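PDB 6LL8: inorganic pyrophosphatase from Shewanella sp. AS-11, which probably hydrolyses diphosphate to two phosphates, using divalent metal ions such as manganese or magnesium held in its active site. Local coordinates for residues M4-H9 / C18-L23; A37-L42 / Q79-I84. All blocks are in the same frame, centred on the assembly; numbering follows the deposited sequence. Where two conformers were deposited one is given.

Contact 1 of 2, residues M4-H9 / C18-L23; sequences MYVVGH and CGAIAL. With MG (magnesium ion), chain C.
The first half of a beta-alpha-beta unit in the DHH domain packs strand 4-7 against helix 14-29, where Val-6 of the strand meets Ala-20 and Leu-23, one turn apart on the helix. The closest backbones belong to Val-6 and Ala-20, whose CA atoms are 5.2 Å apart. An alanine suits so near an approach, because its one methyl lets the backbones come this close: Ala-20 CB lies 3.4 Å from the carbonyl oxygen Val-6 O. The same methyl also touches Ala-36 of strand 34-38, the next strand of the sheet. Val-6 carries the apolar part of the contact with one branch. Its CG1 stands anti to the backbone N (chi1 -174°), and this turn of the side chain sets the methyl between the two helix residues, 3.7 Å from Ala-20 CA and 3.9 Å from Leu-23 CD2. Leucine serves one turn further on because its longer side chain, with CG also anti to its own N (chi1 179°), spans the wider gap there. The same Leu-23 touches Tyr-70 and Val-6 touches Val-72, which carries the packing on to strand 68-72. Beyond the strand the chain runs through Gly-8 to His-9, whose NE2 binds a magnesium ion at 2.2 Å; Asp-13 and Asp-73 bind the same ion. Ser-16, in the first turn of the helix, hydrogen-bonds through OG to the backbone N of His-9. No hydrogen bond joins the two segments themselves, so their cohesion is apolar and depends on close fit, while the polar chemistry is gathered at the strand's C-terminal end, where the histidine meets its metal.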
ATOM      1  N   MET A   4      16.081  -2.557 -16.099  1.00  9.34           N
ATOM      2  CA  MET A   4      15.722  -2.031 -14.773  1.00  9.25           C
ATOM      3  C   MET A   4      14.722  -2.980 -14.126  1.00  9.12           C
ATOM      4  O   MET A   4      13.978  -3.685 -14.826  1.00 10.32           O
ATOM      5  CB  MET A   4      15.135  -0.622 -14.877  1.00  9.84           C
ATOM      6  CG  MET A   4      13.718  -0.563 -15.432  1.00 10.08           C
ATOM      7  SD  MET A   4      13.081   1.092 -15.642  1.00 11.71           S
ATOM      8  CE  MET A   4      13.763   1.470 -17.260  1.00 12.71           C
ATOM      9  N   TYR A   5      14.674  -2.946 -12.814  1.00  8.39           N
ATOM     10  CA  TYR A   5      13.627  -3.637 -12.053  1.00  8.54           C
ATOM     11  C   TYR A   5      12.648  -2.612 -11.541  1.00  8.21           C
ATOM     12  O   TYR A   5      13.038  -1.605 -10.951  1.00 10.31           O
ATOM     13  CB  TYR A   5      14.235  -4.441 -10.911  1.00  8.73           C
ATOM     14  CG  TYR A   5      14.975  -5.650 -11.393  1.00  9.08           C
ATOM     15  CD1 TYR A   5      14.317  -6.841 -11.596  1.00  9.15           C
ATOM     16  CD2 TYR A   5      16.331  -5.611 -11.620  1.00 10.82           C
ATOM     17  CE1 TYR A   5      14.975  -7.961 -12.057  1.00 10.12           C
ATOM     18  CE2 TYR A   5      17.003  -6.729 -12.073  1.00 12.73           C
ATOM     19  CZ  TYR A   5      16.329  -7.906 -12.288  1.00 11.92           C
ATOM     20  OH  TYR A   5      16.996  -9.014 -12.716  1.00 15.46           O
ATOM     21  N   VAL A   6      11.375  -2.907 -11.720  1.00  8.02           N
ATOM     22  CA  VAL A   6      10.265  -2.064 -11.259  1.00  7.72           C
ATOM     23  C   VAL A   6       9.656  -2.736 -10.049  1.00  7.70           C
ATOM     24  O   VAL A   6       9.196  -3.885 -10.180  1.00  8.61           O
ATOM     25  CB  VAL A   6       9.233  -1.854 -12.377  1.00  8.53           C
ATOM     26  CG1 VAL A   6       8.196  -0.850 -11.901  1.00  9.57           C
ATOM     27  CG2 VAL A   6       9.888  -1.398 -13.671  1.00  9.36           C
ATOM     28  N   VAL A   7       9.707  -2.106  -8.884  1.00  7.86           N
ATOM     29  CA  VAL A   7       9.361  -2.832  -7.646  1.00  8.41           C
ATOM     30  C   VAL A   7       8.744  -1.871  -6.631  1.00  8.10           C
ATOM     31  O   VAL A   7       9.236  -0.765  -6.382  1.00  8.04           O
ATOM     32  CB  VAL A   7      10.558  -3.599  -7.109  1.00 10.50           C
ATOM     33  CG1 VAL A   7      11.680  -2.698  -6.744  1.00 12.29           C
ATOM     34  CG2 VAL A   7      10.185  -4.468  -5.933  1.00 11.67           C
ATOM     35  N   GLY A   8       7.675  -2.360  -6.034  1.00  7.76           N
ATOM     36  CA  GLY A   8       6.951  -1.639  -4.991  1.00  7.73           C
ATOM     37  C   GLY A   8       7.424  -1.975  -3.603  1.00  7.27           C
ATOM     38  O   GLY A   8       8.511  -2.492  -3.391  1.00  8.56           O
ATOM     39  N   HIS A   9       6.613  -1.601  -2.625  1.00  6.97           N
ATOM     40  CA  HIS A   9       7.066  -1.699  -1.232  1.00  7.79           C
ATOM     41  C   HIS A   9       7.193  -3.136  -0.762  1.00  8.28           C
ATOM     42  O   HIS A   9       6.481  -4.035  -1.223  1.00  8.50           O
ATOM     43  CB  HIS A   9       6.212  -0.845  -0.279  1.00  7.37           C
ATOM     44  CG  HIS A   9       4.726  -1.002  -0.321  1.00  7.33           C
ATOM     45  ND1 HIS A   9       4.047  -2.083   0.220  1.00  7.62           N
ATOM     46  CD2 HIS A   9       3.770  -0.164  -0.794  1.00  6.81           C
ATOM     47  CE1 HIS A   9       2.723  -1.866   0.026  1.00  7.53           C
ATOM     48  NE2 HIS A   9       2.523  -0.706  -0.590  1.00  7.06           N
ATOM     49  N   CYS A  18       0.509  -4.568  -9.156  1.00  7.98           N
ATOM     50  CA  CYS A  18      -0.095  -4.212 -10.450  1.00  8.41           C
ATOM     51  C   CYS A  18       0.651  -3.056 -11.073  1.00  8.01           C
ATOM     52  O   CYS A  18       0.806  -3.009 -12.296  1.00  8.43           O
ATOM     53  CB  CYS A  18      -1.578  -3.910 -10.288  1.00  8.77           C
ATOM     54  SG  CYS A  18      -2.520  -5.354  -9.684  1.00 11.06           S
ATOM     55  N   GLY A  19       1.063  -2.105 -10.247  1.00  7.90           N
ATOM     56  CA  GLY A  19       1.850  -0.991 -10.779  1.00  7.98           C
ATOM     57  C   GLY A  19       3.193  -1.406 -11.318  1.00  7.80           C
ATOM     58  O   GLY A  19       3.634  -0.892 -12.354  1.00  8.51           O
ATOM     59  N   ALA A  20       3.855  -2.356 -10.676  1.00  7.96           N
ATOM     60  CA  ALA A  20       5.134  -2.863 -11.226  1.00  8.29           C
ATOM     61  C   ALA A  20       4.891  -3.501 -12.601  1.00  8.04           C
ATOM     62  O   ALA A  20       5.670  -3.260 -13.536  1.00  8.82           O
ATOM     63  CB  ALA A  20       5.766  -3.824 -10.274  1.00  9.21           C
ATOM     64  N   ILE A  21       3.851  -4.300 -12.727  1.00  7.87           N
ATOM     65  CA  ILE A  21       3.521  -4.956 -14.019  1.00  8.53           C
ATOM     66  C   ILE A  21       3.212  -3.873 -15.046  1.00  8.20           C
ATOM     67  O   ILE A  21       3.719  -3.914 -16.177  1.00  8.76           O
ATOM     68  CB  ILE A  21       2.342  -5.917 -13.846  1.00  8.68           C
ATOM     69  CG1 ILE A  21       2.727  -7.095 -12.954  1.00  9.33           C
ATOM     70  CG2 ILE A  21       1.859  -6.399 -15.206  1.00  8.90           C
ATOM     71  CD1 ILE A  21       1.569  -7.983 -12.554  1.00 10.34           C
ATOM     72  N   ALA A  22       2.364  -2.922 -14.691  1.00  7.79           N
ATOM     73  CA  ALA A  22       1.900  -1.907 -15.647  1.00  8.20           C
ATOM     74  C   ALA A  22       3.050  -1.003 -16.083  1.00  8.02           C
ATOM     75  O   ALA A  22       3.165  -0.674 -17.289  1.00  8.60           O
ATOM     76  CB  ALA A  22       0.784  -1.104 -15.028  1.00  8.67           C
ATOM     77  N   LEU A  23       3.904  -0.565 -15.170  1.00  7.60           N
ATOM     78  CA  LEU A  23       5.012   0.317 -15.553  1.00  7.78           C
ATOM     79  C   LEU A  23       6.068  -0.468 -16.295  1.00  8.01           C
ATOM     80  O   LEU A  23       6.642   0.069 -17.260  1.00  9.02           O
ATOM     81  CB  LEU A  23       5.575   1.035 -14.342  1.00  8.44           C
ATOM     82  CG  LEU A  23       6.752   1.956 -14.627  1.00  8.33           C
ATOM     83  CD1 LEU A  23       6.471   2.980 -15.695  1.00  9.29           C
ATOM     84  CD2 LEU A  23       7.223   2.633 -13.344  1.00  9.85           C
TER
HETATM   85 MG    MG C 401       0.715   0.153  -1.541  1.00  6.59          MG

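Contact 2 of 2, residues A37-L42 / Q79-I84; sequences ARLGEL and QAPDDI
Gln-79 and Leu-39 touch first, the methyl Leu-39 CD1 lying 3.9 Å from the backbone oxygen Gln-79 O. The amide of Gln-79 leads away from this contact toward the catalytic cleft, where the side chain touches His-9, His-74 and Lys-204; the residue thus meets the leucine with its backbone while its long side chain packs beside the metal-binding His-9. Ala-80 follows with its CB turned away from Leu-39, and it is the carbonyl carbon Ala-80 C that the leucine meets, 4.2 Å from CD1. Pro-81 makes the apolar pairing, its compact ring giving the leucine fork two carbons to pack on: CD is 4.0 Å from Leu-39 CD1, and CG lies 4.1 Å from Leu-39 CD2. With CG anti to the carbonyl carbon (chi1 -73°), the fork is carried toward the proline, and the two side chains cross at about a right angle. Pro-81 also opens a type I turn with Asp-82 and Asp-83 at its centre, closed by Ile-84 N bonded to Pro-81 O at 3.1 Å. Asp-82 forms a salt bridge with Lys-10, and Asp-83 OD1 accepts a hydrogen bond from Tyr-64 N while OD2 is hydrogen-bonded to Ser-63 OG. The contact joins loops that follow strands 34-38 and 68-72 of the parallel sheet, at the C-terminal side where alpha/beta folds commonly place their active sites, as here.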
ATOM      1  N   ALA A  37       9.062  -6.734 -10.538  1.00  8.55           N
ATOM      2  CA  ALA A  37       9.487  -7.585  -9.437  1.00  8.76           C
ATOM      3  C   ALA A  37       8.639  -7.308  -8.204  1.00  8.30           C
ATOM      4  O   ALA A  37       7.874  -6.331  -8.148  1.00  9.18           O
ATOM      5  CB  ALA A  37      10.956  -7.426  -9.162  1.00 10.09           C
ATOM      6  N   ARG A  38       8.815  -8.156  -7.210  1.00  9.03           N
ATOM      7  CA  ARG A  38       8.132  -8.037  -5.923  1.00  9.10           C
ATOM      8  C   ARG A  38       9.076  -8.429  -4.785  1.00  8.92           C
ATOM      9  O   ARG A  38       9.922  -9.312  -4.961  1.00 10.02           O
ATOM     10  CB  ARG A  38       6.864  -8.872  -5.860  1.00  9.50           C
ATOM     11  CG  ARG A  38       7.073 -10.370  -6.015  1.00  9.54           C
ATOM     12  CD  ARG A  38       5.758 -11.110  -6.165  1.00 10.68           C
ATOM     13  NE  ARG A  38       5.976 -12.483  -6.578  1.00 11.69           N
ATOM     14  CZ  ARG A  38       6.076 -13.543  -5.797  1.00 12.32           C
ATOM     15  NH1 ARG A  38       5.939 -13.455  -4.496  1.00 14.51           N
ATOM     16  NH2 ARG A  38       6.269 -14.719  -6.363  1.00 14.76           N
ATOM     17  N   LEU A  39       8.858  -7.828  -3.632  1.00  9.17           N
ATOM     18  CA  LEU A  39       9.663  -8.060  -2.411  1.00  9.76           C
ATOM     19  C   LEU A  39       9.001  -9.027  -1.448  1.00 11.05           C
ATOM     20  O   LEU A  39       9.559  -9.249  -0.382  1.00 13.44           O
ATOM     21  CB  LEU A  39       9.891  -6.739  -1.712  1.00 10.01           C
ATOM     22  CG  LEU A  39      10.863  -5.801  -2.386  1.00 11.51           C
ATOM     23  CD1 LEU A  39      10.850  -4.392  -1.787  1.00 11.15           C
ATOM     24  CD2 LEU A  39      12.276  -6.360  -2.320  1.00 17.63           C
ATOM     25  N   GLY A  40       7.848  -9.565  -1.779  1.00 10.45           N
ATOM     26  CA  GLY A  40       7.138 -10.481  -0.888  1.00 11.44           C
ATOM     27  C   GLY A  40       6.092 -11.246  -1.645  1.00 10.98           C
ATOM     28  O   GLY A  40       5.915 -11.059  -2.844  1.00 10.91           O
ATOM     29  N   GLU A  41       5.398 -12.092  -0.910  1.00 11.84           N
ATOM     30  CA  GLU A  41       4.254 -12.857  -1.418  1.00 12.18           C
ATOM     31  C   GLU A  41       3.071 -11.932  -1.661  1.00 11.09           C
ATOM     32  O   GLU A  41       3.012 -10.809  -1.174  1.00 12.80           O
ATOM     33  CB  GLU A  41       3.878 -13.961  -0.431  1.00 15.30           C
ATOM     34  CG  GLU A  41       5.020 -14.940  -0.184  1.00 21.14           C
ATOM     35  CD  GLU A  41       5.649 -15.837  -1.275  1.00 29.54           C
ATOM     36  OE1 GLU A  41       5.375 -15.750  -2.520  1.00 36.87           O
ATOM     37  OE2 GLU A  41       6.483 -16.665  -0.866  1.00 42.07           O
ATOM     38  N   LEU A  42       2.169 -12.416  -2.488  1.00 11.53           N
ATOM     39  CA  LEU A  42       0.922 -11.691  -2.768  0.50 10.87           C
ATOM     40  C   LEU A  42      -0.109 -11.908  -1.669  1.00 10.90           C
ATOM     41  O   LEU A  42      -0.229 -12.991  -1.115  1.00 12.37           O
ATOM     42  CB  LEU A  42       0.355 -12.128  -4.109  0.50 11.25           C
ATOM     43  CG  LEU A  42       0.802 -11.269  -5.280  0.50 12.77           C
ATOM     44  CD1 LEU A  42       2.312 -11.330  -5.445  0.50 13.44           C
ATOM     45  CD2 LEU A  42       0.061 -11.731  -6.525  0.50 13.29           C
ATOM     46  N   GLN A  79      10.868   0.576   3.483  1.00  8.98           N
ATOM     47  CA  GLN A  79       9.970  -0.169   2.586  1.00  9.34           C
ATOM     48  C   GLN A  79      10.681  -0.571   1.300  1.00  9.14           C
ATOM     49  O   GLN A  79      10.077  -1.260   0.480  1.00  9.47           O
ATOM     50  CB  GLN A  79       8.725   0.660   2.294  1.00  9.14           C
ATOM     51  CG  GLN A  79       7.919   0.904   3.559  1.00 10.79           C
ATOM     52  CD  GLN A  79       6.745   1.808   3.297  1.00 11.92           C
ATOM     53  OE1 GLN A  79       6.107   1.674   2.229  1.00 12.10           O
ATOM     54  NE2 GLN A  79       6.387   2.572   4.344  1.00 13.39           N
ATOM     55  N   ALA A  80      11.926  -0.148   1.108  1.00  9.14           N
ATOM     56  CA  ALA A  80      12.723  -0.446  -0.085  1.00  9.92           C
ATOM     57  C   ALA A  80      13.471  -1.747   0.109  1.00 10.78           C
ATOM     58  O   ALA A  80      13.601  -2.263   1.220  1.00 11.79           O
ATOM     59  CB  ALA A  80      13.733   0.655  -0.304  1.00 10.40           C
ATOM     60  N   PRO A  81      14.060  -2.300  -0.970  1.00 10.38           N
ATOM     61  CA  PRO A  81      14.983  -3.416  -0.781  1.00 10.98           C
ATOM     62  C   PRO A  81      16.064  -3.070   0.252  1.00 11.08           C
ATOM     63  O   PRO A  81      16.515  -1.939   0.300  1.00 11.22           O
ATOM     64  CB  PRO A  81      15.566  -3.612  -2.188  1.00 12.12           C
ATOM     65  CG  PRO A  81      14.502  -3.065  -3.129  1.00 11.24           C
ATOM     66  CD  PRO A  81      13.939  -1.875  -2.383  1.00 10.08           C
ATOM     67  N   ASP A  82      16.535  -4.092   0.945  1.00 12.67           N
ATOM     68  CA  ASP A  82      17.517  -3.861   2.023  1.00 14.25           C
ATOM     69  C   ASP A  82      18.807  -3.252   1.460  1.00 13.89           C
ATOM     70  O   ASP A  82      19.452  -2.464   2.154  1.00 16.09           O
ATOM     71  CB  ASP A  82      17.829  -5.150   2.743  1.00 17.32           C
ATOM     72  CG  ASP A  82      16.723  -5.660   3.627  1.00 20.92           C
ATOM     73  OD1 ASP A  82      15.808  -4.879   3.934  1.00 23.54           O
ATOM     74  OD2 ASP A  82      16.853  -6.813   4.079  1.00 26.94           O
ATOM     75  N   ASP A  83      19.185  -3.605   0.235  1.00 11.87           N
ATOM     76  CA  ASP A  83      20.457  -3.156  -0.373  1.00 11.81           C
ATOM     77  C   ASP A  83      20.227  -2.052  -1.393  1.00 11.36           C
ATOM     78  O   ASP A  83      21.071  -1.844  -2.264  1.00 11.83           O
ATOM     79  CB  ASP A  83      21.246  -4.343  -0.908  1.00 11.90           C
ATOM     80  CG  ASP A  83      20.593  -5.066  -2.067  1.00 12.95           C
ATOM     81  OD1 ASP A  83      19.435  -4.740  -2.438  1.00 12.98           O
ATOM     82  OD2 ASP A  83      21.243  -5.971  -2.626  1.00 13.14           O
ATOM     83  N   ILE A  84      19.131  -1.304  -1.285  1.00 10.64           N
ATOM     84  CA  ILE A  84      18.855  -0.232  -2.277  1.00 11.16           C
ATOM     85  C   ILE A  84      19.984   0.799  -2.317  1.00 10.43           C
ATOM     86  O   ILE A  84      20.170   1.398  -3.378  1.00 11.83           O
ATOM     87  CB  ILE A  84      17.481   0.400  -2.040  1.00 11.96           C
ATOM     88  CG1 ILE A  84      16.930   1.130  -3.274  1.00 13.17           C
ATOM     89  CG2 ILE A  84      17.525   1.325  -0.816  1.00 14.04           C
ATOM     90  CD1 ILE A  84      16.662   0.272  -4.463  1.00 14.22           C
TER

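How the contacts relate
Contacts 1 and 2 follow one another along the chain, with centres 11 Å apart, and meet on neighbouring strands of the parallel sheet. Val-6 O of contact 1 probably accepts a hydrogen bond from Ala-37 N of contact 2 at 2.9 Å. Further along, Gly-8 O packs at 3.4 Å against Leu-39 CD1, so the loop after strand 4-7 runs beside the leucine that meets Pro-81. Nearest the active site, His-9 CB lies 3.6 Å from Gln-79 OE1. His-9 belongs to the imidodiphosphate pocket, while the side chain of Gln-79 stands about 6 Å from that ligand, beside the metal-binding histidine.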